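Local coordinates for protein LbaCas13a H328A (C2c2) (Lachnospiraceae bacterium NK4A179, PDB 5WLH) that binds pre-crRNA and, as an RNA-guided Cas13a (C2c2) nuclease of a CRISPR system, probably cleaves RNA once a target pairs with the guide, at residues L595-F607 and S901-L913. Residues are numbered along the deposited sequence; the frame is centred on the assembly and turned at random.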
loop_
_atom_site.group_PDB
_atom_site.type_symbol
_atom_site.label_atom_id
_atom_site.label_comp_id
_atom_site.label_asym_id
_atom_site.label_seq_id
_atom_site.Cartn_x
_atom_site.Cartn_y
_atom_site.Cartn_z
ATOM N N LEU A 595 9.862 18.875 23.353
ATOM C CA LEU A 595 8.948 18.398 22.317
ATOM C C LEU A 595 9.695 17.643 21.221
ATOM O O LEU A 595 9.233 16.593 20.751
ATOM C CB LEU A 595 8.183 19.576 21.722
ATOM C CG LEU A 595 7.215 20.264 22.684
ATOM C CD1 LEU A 595 6.656 21.482 21.974
ATOM C CD2 LEU A 595 6.093 19.341 23.132
ATOM N N LYS A 596 10.843 18.175 20.794
ATOM C CA LYS A 596 11.706 17.480 19.850
ATOM C C LYS A 596 12.104 16.107 20.375
ATOM O O LYS A 596 12.116 15.130 19.622
ATOM C CB LYS A 596 12.954 18.326 19.580
ATOM C CG LYS A 596 13.966 17.701 18.647
ATOM C CD LYS A 596 15.279 18.484 18.660
ATOM C CE LYS A 596 16.077 18.257 19.940
ATOM N NZ LYS A 596 16.677 16.887 20.053
ATOM N N ASP A 597 12.437 16.017 21.668
ATOM C CA ASP A 597 12.818 14.740 22.263
ATOM C C ASP A 597 11.653 13.756 22.311
ATOM O O ASP A 597 11.860 12.549 22.169
ATOM C CB ASP A 597 13.339 14.945 23.683
ATOM C CG ASP A 597 14.708 15.569 23.720
ATOM O OD1 ASP A 597 15.371 15.625 22.663
ATOM O OD2 ASP A 597 15.115 16.014 24.819
ATOM N N VAL A 598 10.435 14.231 22.597
ATOM C CA VAL A 598 9.294 13.320 22.561
ATOM C C VAL A 598 9.170 12.702 21.181
ATOM O O VAL A 598 9.038 11.482 21.037
ATOM C CB VAL A 598 7.991 14.037 22.947
ATOM C CG1 VAL A 598 6.844 13.036 22.852
ATOM C CG2 VAL A 598 8.093 14.608 24.351
ATOM N N ILE A 599 9.213 13.544 20.148
ATOM C CA ILE A 599 9.011 13.053 18.787
ATOM C C ILE A 599 10.131 12.099 18.417
ATOM O O ILE A 599 9.888 11.010 17.886
ATOM C CB ILE A 599 8.921 14.225 17.794
ATOM C CG1 ILE A 599 7.684 15.069 18.082
ATOM C CG2 ILE A 599 8.893 13.728 16.313
ATOM C CD1 ILE A 599 7.703 16.409 17.353
ATOM N N TYR A 600 11.376 12.502 18.703
ATOM C CA TYR A 600 12.522 11.660 18.393
ATOM C C TYR A 600 12.395 10.294 19.056
ATOM O O TYR A 600 12.787 9.283 18.473
ATOM C CB TYR A 600 13.823 12.339 18.831
ATOM C CG TYR A 600 15.006 11.442 18.609
ATOM C CD1 TYR A 600 15.507 11.239 17.332
ATOM C CD2 TYR A 600 15.586 10.753 19.671
ATOM C CE1 TYR A 600 16.566 10.388 17.112
ATOM C CE2 TYR A 600 16.650 9.912 19.470
ATOM C CZ TYR A 600 17.132 9.727 18.193
ATOM O OH TYR A 600 18.173 8.877 18.005
ATOM N N SER A 601 11.858 10.246 20.277
ATOM C CA SER A 601 11.783 8.981 20.989
ATOM C C SER A 601 10.869 7.990 20.290
ATOM O O SER A 601 10.974 6.791 20.541
ATOM C CB SER A 601 11.323 9.186 22.432
ATOM O OG SER A 601 9.963 9.535 22.512
ATOM N N MET A 602 10.001 8.465 19.401
ATOM C CA MET A 602 9.163 7.568 18.630
ATOM C C MET A 602 9.826 7.119 17.335
ATOM O O MET A 602 9.350 6.167 16.710
ATOM C CB MET A 602 7.817 8.237 18.314
ATOM C CG MET A 602 6.685 7.235 18.148
ATOM S SD MET A 602 5.072 8.026 18.183
ATOM C CE MET A 602 4.097 6.644 18.756
ATOM N N ARG A 603 10.894 7.778 16.912
ATOM C CA ARG A 603 11.555 7.353 15.683
ATOM C C ARG A 603 12.338 6.079 15.938
ATOM O O ARG A 603 13.080 5.981 16.922
ATOM C CB ARG A 603 12.478 8.444 15.144
ATOM C CG ARG A 603 12.864 8.200 13.683
ATOM C CD ARG A 603 13.233 9.508 13.012
ATOM N NE ARG A 603 14.611 9.826 13.328
ATOM C CZ ARG A 603 15.244 10.924 12.915
ATOM N NH1 ARG A 603 16.506 11.119 13.252
ATOM N NH2 ARG A 603 14.620 11.815 12.167
ATOM N N ASN A 604 12.178 5.096 15.044
ATOM C CA ASN A 604 12.826 3.796 15.211
ATOM C C ASN A 604 12.475 3.161 16.552
ATOM O O ASN A 604 13.245 2.369 17.093
ATOM C CB ASN A 604 14.345 3.912 15.059
ATOM C CG ASN A 604 14.761 4.263 13.635
ATOM O OD1 ASN A 604 14.830 5.434 13.270
ATOM N ND2 ASN A 604 15.059 3.251 12.844
ATOM N N ASP A 605 11.315 3.505 17.106
ATOM C CA ASP A 605 10.836 2.918 18.357
ATOM C C ASP A 605 10.073 1.647 18.005
ATOM O O ASP A 605 8.936 1.707 17.533
ATOM C CB ASP A 605 9.948 3.897 19.123
ATOM C CG ASP A 605 9.620 3.415 20.537
ATOM O OD1 ASP A 605 10.319 2.511 21.047
ATOM O OD2 ASP A 605 8.674 3.953 21.151
ATOM N N SER A 606 10.701 0.497 18.246
ATOM C CA SER A 606 10.137 -0.786 17.845
ATOM C C SER A 606 8.916 -1.123 18.682
ATOM O O SER A 606 8.955 -1.024 19.914
ATOM C CB SER A 606 11.185 -1.888 18.008
ATOM O OG SER A 606 10.573 -3.173 17.935
ATOM N N PHE A 607 7.830 -1.549 18.016
ATOM C CA PHE A 607 6.672 -2.049 18.742
ATOM C C PHE A 607 6.935 -3.431 19.325
ATOM O O PHE A 607 6.279 -3.817 20.297
ATOM C CB PHE A 607 5.444 -2.123 17.828
ATOM C CG PHE A 607 4.876 -0.776 17.419
ATOM C CD1 PHE A 607 5.089 0.362 18.183
ATOM C CD2 PHE A 607 4.104 -0.666 16.262
ATOM C CE1 PHE A 607 4.556 1.589 17.796
ATOM C CE2 PHE A 607 3.558 0.560 15.871
ATOM C CZ PHE A 607 3.797 1.689 16.623
ATOM N N SER A 901 5.057 7.524 29.449
ATOM C CA SER A 901 5.882 8.125 28.402
ATOM C C SER A 901 5.384 7.756 27.006
ATOM O O SER A 901 5.421 8.584 26.086
ATOM C CB SER A 901 7.335 7.684 28.569
ATOM O OG SER A 901 7.958 8.391 29.622
ATOM N N GLU A 902 4.910 6.520 26.824
ATOM C CA GLU A 902 4.478 6.097 25.491
ATOM C C GLU A 902 3.205 6.817 25.057
ATOM O O GLU A 902 3.097 7.239 23.899
ATOM C CB GLU A 902 4.284 4.581 25.446
ATOM C CG GLU A 902 3.850 4.070 24.068
ATOM C CD GLU A 902 4.960 4.124 23.036
ATOM O OE1 GLU A 902 6.146 4.261 23.431
ATOM O OE2 GLU A 902 4.642 4.022 21.826
ATOM N N LEU A 903 2.226 6.964 25.959
ATOM C CA LEU A 903 1.051 7.763 25.611
ATOM C C LEU A 903 1.448 9.198 25.285
ATOM O O LEU A 903 0.911 9.802 24.350
ATOM C CB LEU A 903 0.020 7.735 26.741
ATOM C CG LEU A 903 -0.843 6.468 26.794
ATOM C CD1 LEU A 903 -1.807 6.514 27.976
ATOM C CD2 LEU A 903 -1.611 6.227 25.466
ATOM N N GLN A 904 2.411 9.758 26.025
ATOM C CA GLN A 904 2.867 11.109 25.708
ATOM C C GLN A 904 3.447 11.202 24.296
ATOM O O GLN A 904 3.271 12.217 23.610
ATOM C CB GLN A 904 3.868 11.571 26.761
ATOM C CG GLN A 904 3.182 11.735 28.134
ATOM C CD GLN A 904 4.144 12.215 29.217
ATOM O OE1 GLN A 904 5.271 12.612 28.932
ATOM N NE2 GLN A 904 3.711 12.133 30.464
ATOM N N LYS A 905 4.143 10.161 23.843
ATOM C CA LYS A 905 4.648 10.162 22.474
ATOM C C LYS A 905 3.512 10.195 21.460
ATOM O O LYS A 905 3.553 10.967 20.494
ATOM C CB LYS A 905 5.512 8.930 22.213
ATOM C CG LYS A 905 6.783 8.818 23.018
ATOM C CD LYS A 905 7.471 7.537 22.537
ATOM C CE LYS A 905 8.378 6.962 23.575
ATOM N NZ LYS A 905 8.853 5.635 23.114
ATOM N N TRP A 906 2.522 9.310 21.618
ATOM C CA TRP A 906 1.394 9.317 20.685
ATOM C C TRP A 906 0.720 10.676 20.677
ATOM O O TRP A 906 0.294 11.171 19.628
ATOM C CB TRP A 906 0.372 8.246 21.061
ATOM C CG TRP A 906 0.824 6.885 20.754
ATOM C CD1 TRP A 906 1.353 5.983 21.631
ATOM C CD2 TRP A 906 0.807 6.244 19.475
ATOM N NE1 TRP A 906 1.663 4.814 20.975
ATOM C CE2 TRP A 906 1.333 4.947 19.652
ATOM C CE3 TRP A 906 0.395 6.639 18.199
ATOM C CZ2 TRP A 906 1.468 4.046 18.599
ATOM C CZ3 TRP A 906 0.520 5.739 17.156
ATOM C CH2 TRP A 906 1.051 4.458 17.363
ATOM N N TYR A 907 0.602 11.281 21.853
ATOM C CA TYR A 907 0.034 12.611 21.968
ATOM C C TYR A 907 0.803 13.624 21.140
ATOM O O TYR A 907 0.238 14.265 20.246
ATOM C CB TYR A 907 0.020 13.019 23.438
ATOM C CG TYR A 907 -0.376 14.450 23.670
ATOM C CD1 TYR A 907 -1.459 15.020 23.001
ATOM C CD2 TYR A 907 0.313 15.226 24.601
ATOM C CE1 TYR A 907 -1.821 16.345 23.234
ATOM C CE2 TYR A 907 -0.040 16.533 24.843
ATOM C CZ TYR A 907 -1.115 17.091 24.171
ATOM O OH TYR A 907 -1.467 18.403 24.425
ATOM N N ILE A 908 2.091 13.809 21.443
ATOM C CA ILE A 908 2.841 14.873 20.780
ATOM C C ILE A 908 2.970 14.599 19.283
ATOM O O ILE A 908 2.830 15.512 18.467
ATOM C CB ILE A 908 4.214 15.060 21.447
ATOM C CG1 ILE A 908 4.018 15.559 22.885
ATOM C CG2 ILE A 908 5.087 16.037 20.649
ATOM C CD1 ILE A 908 3.256 16.917 22.955
ATOM N N VAL A 909 3.241 13.350 18.891
ATOM C CA VAL A 909 3.397 13.077 17.462
ATOM C C VAL A 909 2.095 13.366 16.719
ATOM O O VAL A 909 2.092 14.089 15.717
ATOM C CB VAL A 909 3.893 11.638 17.225
ATOM C CG1 VAL A 909 3.781 11.267 15.738
ATOM C CG2 VAL A 909 5.341 11.534 17.648
ATOM N N SER A 910 0.969 12.841 17.214
ATOM C CA SER A 910 -0.285 13.064 16.490
ATOM C C SER A 910 -0.700 14.525 16.557
ATOM O O SER A 910 -1.282 15.053 15.600
ATOM C CB SER A 910 -1.401 12.176 17.039
ATOM O OG SER A 910 -1.762 12.547 18.359
ATOM N N ARG A 911 -0.367 15.197 17.658
ATOM C CA ARG A 911 -0.817 16.568 17.852
ATOM C C ARG A 911 -0.164 17.523 16.863
ATOM O O ARG A 911 -0.742 18.566 16.547
ATOM C CB ARG A 911 -0.530 17.007 19.293
ATOM C CG ARG A 911 -1.190 18.321 19.685
ATOM C CD ARG A 911 -2.699 18.233 19.694
ATOM N NE ARG A 911 -3.268 19.501 20.150
ATOM C CZ ARG A 911 -3.573 20.526 19.352
ATOM N NH1 ARG A 911 -3.393 20.449 18.036
ATOM N NH2 ARG A 911 -4.069 21.634 19.877
ATOM N N PHE A 912 1.036 17.196 16.378
ATOM C CA PHE A 912 1.749 18.052 15.439
ATOM C C PHE A 912 1.446 17.718 13.985
ATOM O O PHE A 912 2.150 18.196 13.094
ATOM C CB PHE A 912 3.253 17.974 15.702
ATOM C CG PHE A 912 3.710 18.984 16.704
ATOM C CD1 PHE A 912 3.972 20.286 16.313
ATOM C CD2 PHE A 912 3.788 18.657 18.045
ATOM C CE1 PHE A 912 4.346 21.230 17.231
ATOM C CE2 PHE A 912 4.168 19.602 18.981
ATOM C CZ PHE A 912 4.443 20.892 18.573
ATOM N N LEU A 913 0.413 16.922 13.728
ATOM C CA LEU A 913 0.028 16.606 12.358
ATOM C C LEU A 913 -1.027 17.584 11.859
ATOM O O LEU A 913 -1.668 18.280 12.634
ATOM C CB LEU A 913 -0.519 15.184 12.278
ATOM C CG LEU A 913 0.419 14.064 12.704
ATOM C CD1 LEU A 913 -0.329 12.734 12.653
ATOM C CD2 LEU A 913 1.662 14.059 11.785
#
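Met-602 drives its extended thioether into the hole formed by Glu-902, Lys-905, Trp-906 and Val-909, crossing the indole at about a right angle. Met-602 CE lies over the centre of the six-membered ring of Trp-906 in a CH-pi contact, 3.4 Å from the centroid, while SD stands farther above the same face and rests on Val-909 CG2 at 3.6 Å. A flexible, unbranched methionine suits such a slot. Phe-607 then brings CZ to 3.9 Å from Trp-906 CZ2. The axes of segments 595-602 and 901-911 cross at -105°, and a branched residue fills the crossing: with chi1 at 179°, Val-598 CG1 points away from the backbone N, which carries it in between Lys-905 CA and Ile-908 CB. A turn earlier, Leu-595 CD2 lies against Ile-908 CD1. By sequence, Arg-603 opens a stretch that matches the R-X4-H signature of HEPN nucleases; Asp-605 and Phe-607, inside this signature, tie the loop to helix 901-911. The polar clamp is Lys-905, whose long chain passes Ser-601 before NZ binds two carboxylates. Asp-605 OD2 receives Lys-905 NZ at 2.6 Å from above its carboxylate plane, whereas Glu-902 OE1 takes the same NZ on its syn side at 3.1 Å. The ammonium probably offsets the repulsion between Asp-605 OD2 and Glu-902 OE1, 3.4 Å apart. Ser-601, small enough to lie beside the lysine methylenes, turns OG back to Val-598 O at 2.6 Å.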